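Local coordinates for fatty acid amide hydrolase (Candida albicans, PDB 6KVR), which probably hydrolyses monocarboxylic acid amides to the carboxylate and ammonia, as a member of the amidase signature family, at residues V392-Q404 with W421-D433. Residues are numbered along the deposited sequence; the frame is centred on the assembly and turned at random.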
# COMPACT_ATOMS: atom_id res chain seq x y z
N VAL A 392 -12.10 -11.91 5.96
CA VAL A 392 -12.30 -11.18 4.72
C VAL A 392 -13.78 -10.96 4.45
O VAL A 392 -14.19 -9.90 3.96
CB VAL A 392 -11.59 -11.89 3.54
CG1 VAL A 392 -12.40 -13.09 3.00
CG2 VAL A 392 -11.29 -10.85 2.44
N HIS A 393 -14.63 -11.91 4.85
CA HIS A 393 -16.06 -11.69 4.62
C HIS A 393 -16.63 -10.64 5.57
O HIS A 393 -17.59 -9.96 5.20
CB HIS A 393 -16.82 -13.01 4.70
CG HIS A 393 -16.69 -13.83 3.45
ND1 HIS A 393 -15.47 -14.31 3.01
CD2 HIS A 393 -17.58 -14.13 2.48
CE1 HIS A 393 -15.64 -14.93 1.85
NE2 HIS A 393 -16.91 -14.83 1.51
N LYS A 394 -16.07 -10.49 6.78
CA LYS A 394 -16.47 -9.36 7.61
C LYS A 394 -16.07 -8.06 6.94
O LYS A 394 -16.83 -7.08 6.96
CB LYS A 394 -15.82 -9.46 9.00
CG LYS A 394 -16.41 -10.51 9.94
CD LYS A 394 -15.66 -10.45 11.29
CE LYS A 394 -16.05 -11.57 12.25
NZ LYS A 394 -14.89 -11.95 13.14
N MSE A 395 -14.87 -8.04 6.34
CA MSE A 395 -14.29 -6.84 5.73
C MSE A 395 -15.17 -6.34 4.60
O MSE A 395 -15.32 -5.14 4.41
CB MSE A 395 -12.88 -7.10 5.17
CG MSE A 395 -11.74 -7.03 6.18
SE MSE A 395 -10.02 -7.60 5.37
CE MSE A 395 -8.78 -7.05 6.77
N TYR A 396 -15.75 -7.28 3.85
CA TYR A 396 -16.60 -6.90 2.72
C TYR A 396 -17.74 -6.00 3.16
O TYR A 396 -18.11 -5.07 2.44
CB TYR A 396 -17.17 -8.14 2.01
CG TYR A 396 -16.15 -8.94 1.25
CD1 TYR A 396 -15.04 -8.34 0.69
CD2 TYR A 396 -16.31 -10.33 1.08
CE1 TYR A 396 -14.09 -9.09 -0.01
CE2 TYR A 396 -15.38 -11.08 0.39
CZ TYR A 396 -14.28 -10.46 -0.16
OH TYR A 396 -13.34 -11.20 -0.85
N ASN A 397 -18.32 -6.27 4.34
CA ASN A 397 -19.57 -5.63 4.75
C ASN A 397 -19.44 -4.75 5.98
O ASN A 397 -20.46 -4.30 6.52
CB ASN A 397 -20.65 -6.70 5.01
CG ASN A 397 -21.17 -7.33 3.74
OD1 ASN A 397 -20.73 -6.98 2.64
ND2 ASN A 397 -22.13 -8.25 3.88
N CYS A 398 -18.21 -4.45 6.45
CA CYS A 398 -18.13 -3.81 7.76
C CYS A 398 -18.55 -2.34 7.75
O CYS A 398 -18.50 -1.70 8.82
CB CYS A 398 -16.72 -3.96 8.35
SG CYS A 398 -15.40 -3.16 7.39
N ASP A 399 -18.96 -1.77 6.62
CA ASP A 399 -19.66 -0.49 6.67
C ASP A 399 -21.17 -0.66 6.87
O ASP A 399 -21.94 0.27 6.64
CB ASP A 399 -19.35 0.35 5.42
CG ASP A 399 -20.19 -0.03 4.20
OD1 ASP A 399 -20.62 -1.20 4.10
OD2 ASP A 399 -20.40 0.84 3.32
N GLY A 400 -21.59 -1.82 7.35
CA GLY A 400 -23.00 -2.08 7.55
C GLY A 400 -23.80 -2.13 6.27
O GLY A 400 -25.01 -1.89 6.29
N ASN A 401 -23.14 -2.43 5.14
CA ASN A 401 -23.72 -2.37 3.79
C ASN A 401 -24.20 -0.96 3.43
O ASN A 401 -25.05 -0.80 2.57
CB ASN A 401 -24.85 -3.39 3.62
CG ASN A 401 -24.32 -4.82 3.63
OD1 ASN A 401 -23.19 -5.08 3.19
ND2 ASN A 401 -25.10 -5.75 4.17
N HIS A 402 -23.59 0.06 4.04
CA HIS A 402 -24.00 1.45 3.80
C HIS A 402 -23.96 1.82 2.32
O HIS A 402 -24.94 2.35 1.77
CB HIS A 402 -23.12 2.42 4.58
CG HIS A 402 -23.27 3.83 4.11
ND1 HIS A 402 -24.38 4.59 4.38
CD2 HIS A 402 -22.47 4.60 3.33
CE1 HIS A 402 -24.25 5.78 3.82
NE2 HIS A 402 -23.10 5.81 3.18
N MSE A 403 -22.81 1.64 1.68
CA MSE A 403 -22.70 2.02 0.26
C MSE A 403 -23.52 1.15 -0.69
O MSE A 403 -24.15 1.67 -1.63
CB MSE A 403 -21.24 2.02 -0.20
CG MSE A 403 -21.06 2.78 -1.50
SE MSE A 403 -21.45 4.69 -1.31
CE MSE A 403 -19.75 5.21 -0.52
N GLN A 404 -23.49 -0.18 -0.50
CA GLN A 404 -24.33 -1.04 -1.34
C GLN A 404 -25.80 -0.65 -1.21
O GLN A 404 -26.52 -0.54 -2.21
CB GLN A 404 -24.14 -2.51 -0.96
CG GLN A 404 -22.78 -3.11 -1.32
CD GLN A 404 -22.65 -3.50 -2.80
OE1 GLN A 404 -23.40 -3.03 -3.66
NE2 GLN A 404 -21.68 -4.37 -3.10
N TRP A 421 -27.51 -12.94 -0.84
CA TRP A 421 -26.47 -13.78 -0.27
C TRP A 421 -25.27 -12.95 0.21
O TRP A 421 -24.83 -13.08 1.36
CB TRP A 421 -26.04 -14.83 -1.32
CG TRP A 421 -24.92 -15.69 -0.88
CD1 TRP A 421 -23.61 -15.60 -1.27
CD2 TRP A 421 -24.99 -16.77 0.08
NE1 TRP A 421 -22.86 -16.57 -0.63
CE2 TRP A 421 -23.68 -17.29 0.20
CE3 TRP A 421 -26.02 -17.34 0.83
CZ2 TRP A 421 -23.38 -18.37 1.04
CZ3 TRP A 421 -25.72 -18.41 1.67
CH2 TRP A 421 -24.41 -18.91 1.77
N ASN A 422 -24.72 -12.09 -0.66
CA ASN A 422 -23.49 -11.39 -0.26
C ASN A 422 -23.77 -10.24 0.71
O ASN A 422 -22.88 -9.86 1.48
CB ASN A 422 -22.71 -10.88 -1.49
CG ASN A 422 -23.27 -9.58 -2.05
OD1 ASN A 422 -23.09 -8.49 -1.48
ND2 ASN A 422 -23.95 -9.69 -3.18
N LEU A 423 -24.99 -9.69 0.71
CA LEU A 423 -25.34 -8.70 1.72
C LEU A 423 -25.40 -9.31 3.11
O LEU A 423 -25.32 -8.57 4.10
CB LEU A 423 -26.68 -8.04 1.37
CG LEU A 423 -26.57 -7.14 0.13
CD1 LEU A 423 -27.93 -6.59 -0.31
CD2 LEU A 423 -25.56 -6.01 0.39
N ASN A 424 -25.47 -10.64 3.23
CA ASN A 424 -25.47 -11.29 4.54
C ASN A 424 -24.13 -11.94 4.89
O ASN A 424 -24.06 -12.71 5.85
CB ASN A 424 -26.60 -12.33 4.59
CG ASN A 424 -27.95 -11.69 4.88
OD1 ASN A 424 -28.37 -11.59 6.04
ND2 ASN A 424 -28.62 -11.22 3.82
N TYR A 425 -23.05 -11.58 4.17
CA TYR A 425 -21.77 -12.30 4.25
C TYR A 425 -21.14 -12.28 5.64
O TYR A 425 -20.70 -13.32 6.15
CB TYR A 425 -20.79 -11.72 3.26
CG TYR A 425 -20.60 -12.65 2.12
CD1 TYR A 425 -20.93 -13.99 2.27
CD2 TYR A 425 -20.10 -12.21 0.90
CE1 TYR A 425 -20.77 -14.89 1.23
CE2 TYR A 425 -19.95 -13.10 -0.15
CZ TYR A 425 -20.29 -14.43 0.02
OH TYR A 425 -20.13 -15.33 -1.02
N GLY A 426 -20.96 -11.11 6.23
CA GLY A 426 -20.12 -11.13 7.43
C GLY A 426 -21.01 -10.97 8.65
O GLY A 426 -21.70 -11.91 9.06
N GLU A 427 -21.04 -9.76 9.20
CA GLU A 427 -22.11 -9.37 10.11
C GLU A 427 -23.15 -8.50 9.40
O GLU A 427 -23.86 -7.73 10.06
CB GLU A 427 -21.53 -8.67 11.34
CG GLU A 427 -20.52 -9.53 12.12
CD GLU A 427 -20.11 -8.92 13.47
OE1 GLU A 427 -20.99 -8.71 14.32
OE2 GLU A 427 -18.90 -8.68 13.68
N GLY A 428 -23.25 -8.61 8.07
CA GLY A 428 -24.25 -7.92 7.29
C GLY A 428 -24.40 -6.44 7.58
O GLY A 428 -23.48 -5.65 7.36
N ALA A 429 -25.58 -6.04 8.09
CA ALA A 429 -25.87 -4.63 8.27
C ALA A 429 -25.26 -4.04 9.54
O ALA A 429 -25.53 -2.88 9.85
CB ALA A 429 -27.38 -4.39 8.28
N LYS A 430 -24.46 -4.79 10.29
CA LYS A 430 -23.80 -4.21 11.45
C LYS A 430 -22.68 -3.28 10.97
O LYS A 430 -21.81 -3.68 10.19
CB LYS A 430 -23.23 -5.29 12.37
CG LYS A 430 -22.14 -4.75 13.28
CD LYS A 430 -21.68 -5.79 14.29
CE LYS A 430 -20.38 -5.34 14.95
NZ LYS A 430 -19.65 -6.43 15.64
N HIS A 431 -22.73 -2.02 11.41
CA HIS A 431 -21.78 -1.01 10.98
C HIS A 431 -20.66 -0.94 12.01
O HIS A 431 -20.86 -0.46 13.12
CB HIS A 431 -22.50 0.33 10.80
CG HIS A 431 -21.74 1.34 9.98
ND1 HIS A 431 -22.33 2.49 9.50
CD2 HIS A 431 -20.45 1.38 9.58
CE1 HIS A 431 -21.44 3.19 8.82
NE2 HIS A 431 -20.29 2.54 8.86
N TYR A 432 -19.48 -1.43 11.64
CA TYR A 432 -18.33 -1.47 12.53
C TYR A 432 -17.85 -0.06 12.89
O TYR A 432 -17.98 0.88 12.10
CB TYR A 432 -17.18 -2.22 11.87
CG TYR A 432 -17.23 -3.73 11.98
CD1 TYR A 432 -18.36 -4.45 11.63
CD2 TYR A 432 -16.11 -4.44 12.41
CE1 TYR A 432 -18.39 -5.83 11.73
CE2 TYR A 432 -16.13 -5.82 12.51
CZ TYR A 432 -17.27 -6.51 12.17
OH TYR A 432 -17.28 -7.88 12.28
N ASP A 433 -17.28 0.07 14.08
CA ASP A 433 -16.52 1.27 14.40
C ASP A 433 -15.05 1.09 13.96
O ASP A 433 -14.61 0.00 13.59
CB ASP A 433 -16.66 1.60 15.90
CG ASP A 433 -16.20 0.46 16.81
OD1 ASP A 433 -15.44 -0.41 16.37
OD2 ASP A 433 -16.58 0.43 18.00
O HOH W 1 -18.10 -17.06 0.39
O HOH W 2 -19.30 -7.46 8.27
O HOH W 3 -20.76 -7.89 -0.19
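Two asparagine amides from 392-404 grip the C-terminal end of helix 417-423. Asn397 ND2 donates to Asn422 O (3.0 Å) almost straight, at 166°; Asn422 O lies close to the amide plane of Asn397, and ND2 lies in the carbonyl plane of Asn422. Asn422 O also receives Tyr425 N. Asn401 ND2 reaches Leu423 O at 2.8 Å, on a lone pair, and gives its other bond to Asp12, while Leu423 CD2 packs over a face of the same amide. Further along, Tyr432 N donates to Cys398 O (3.0 Å). Two waters extend the seam: one joins Lys394 O to Glu427 N, the other links His393 NE2 with Tyr425 OH.

The contact fastens the loop after helix 417-423, with its type II' turn from Glu427 to Lys430, against the end of helix 385-397 and the type I' turn from Asp399 to His402, within the amidase fold and beside the dimer interface. The Tyr396 side chain comes to about 3 Å from Gly255, a residue predicted to bind substrate. Backbones approach closely at two glycines: Gly426 CA lies 4.1 Å from Lys394 CA, and Gly400 fits against Ala429-His431.

His393 and Tyr425 form a T-shaped pair, planes at 83°, with CD2 of the imidazole edge over the centre of the phenol ring; His393 ND1 bonds Tyr389 O. Cys398 CB makes a CH-pi contact with one face of Tyr432, 3.9 Å from the ring centroid. His431 lays a ring face over the Asp399 carbonyl, its NE2 bonded to Ala435 N of the second subunit.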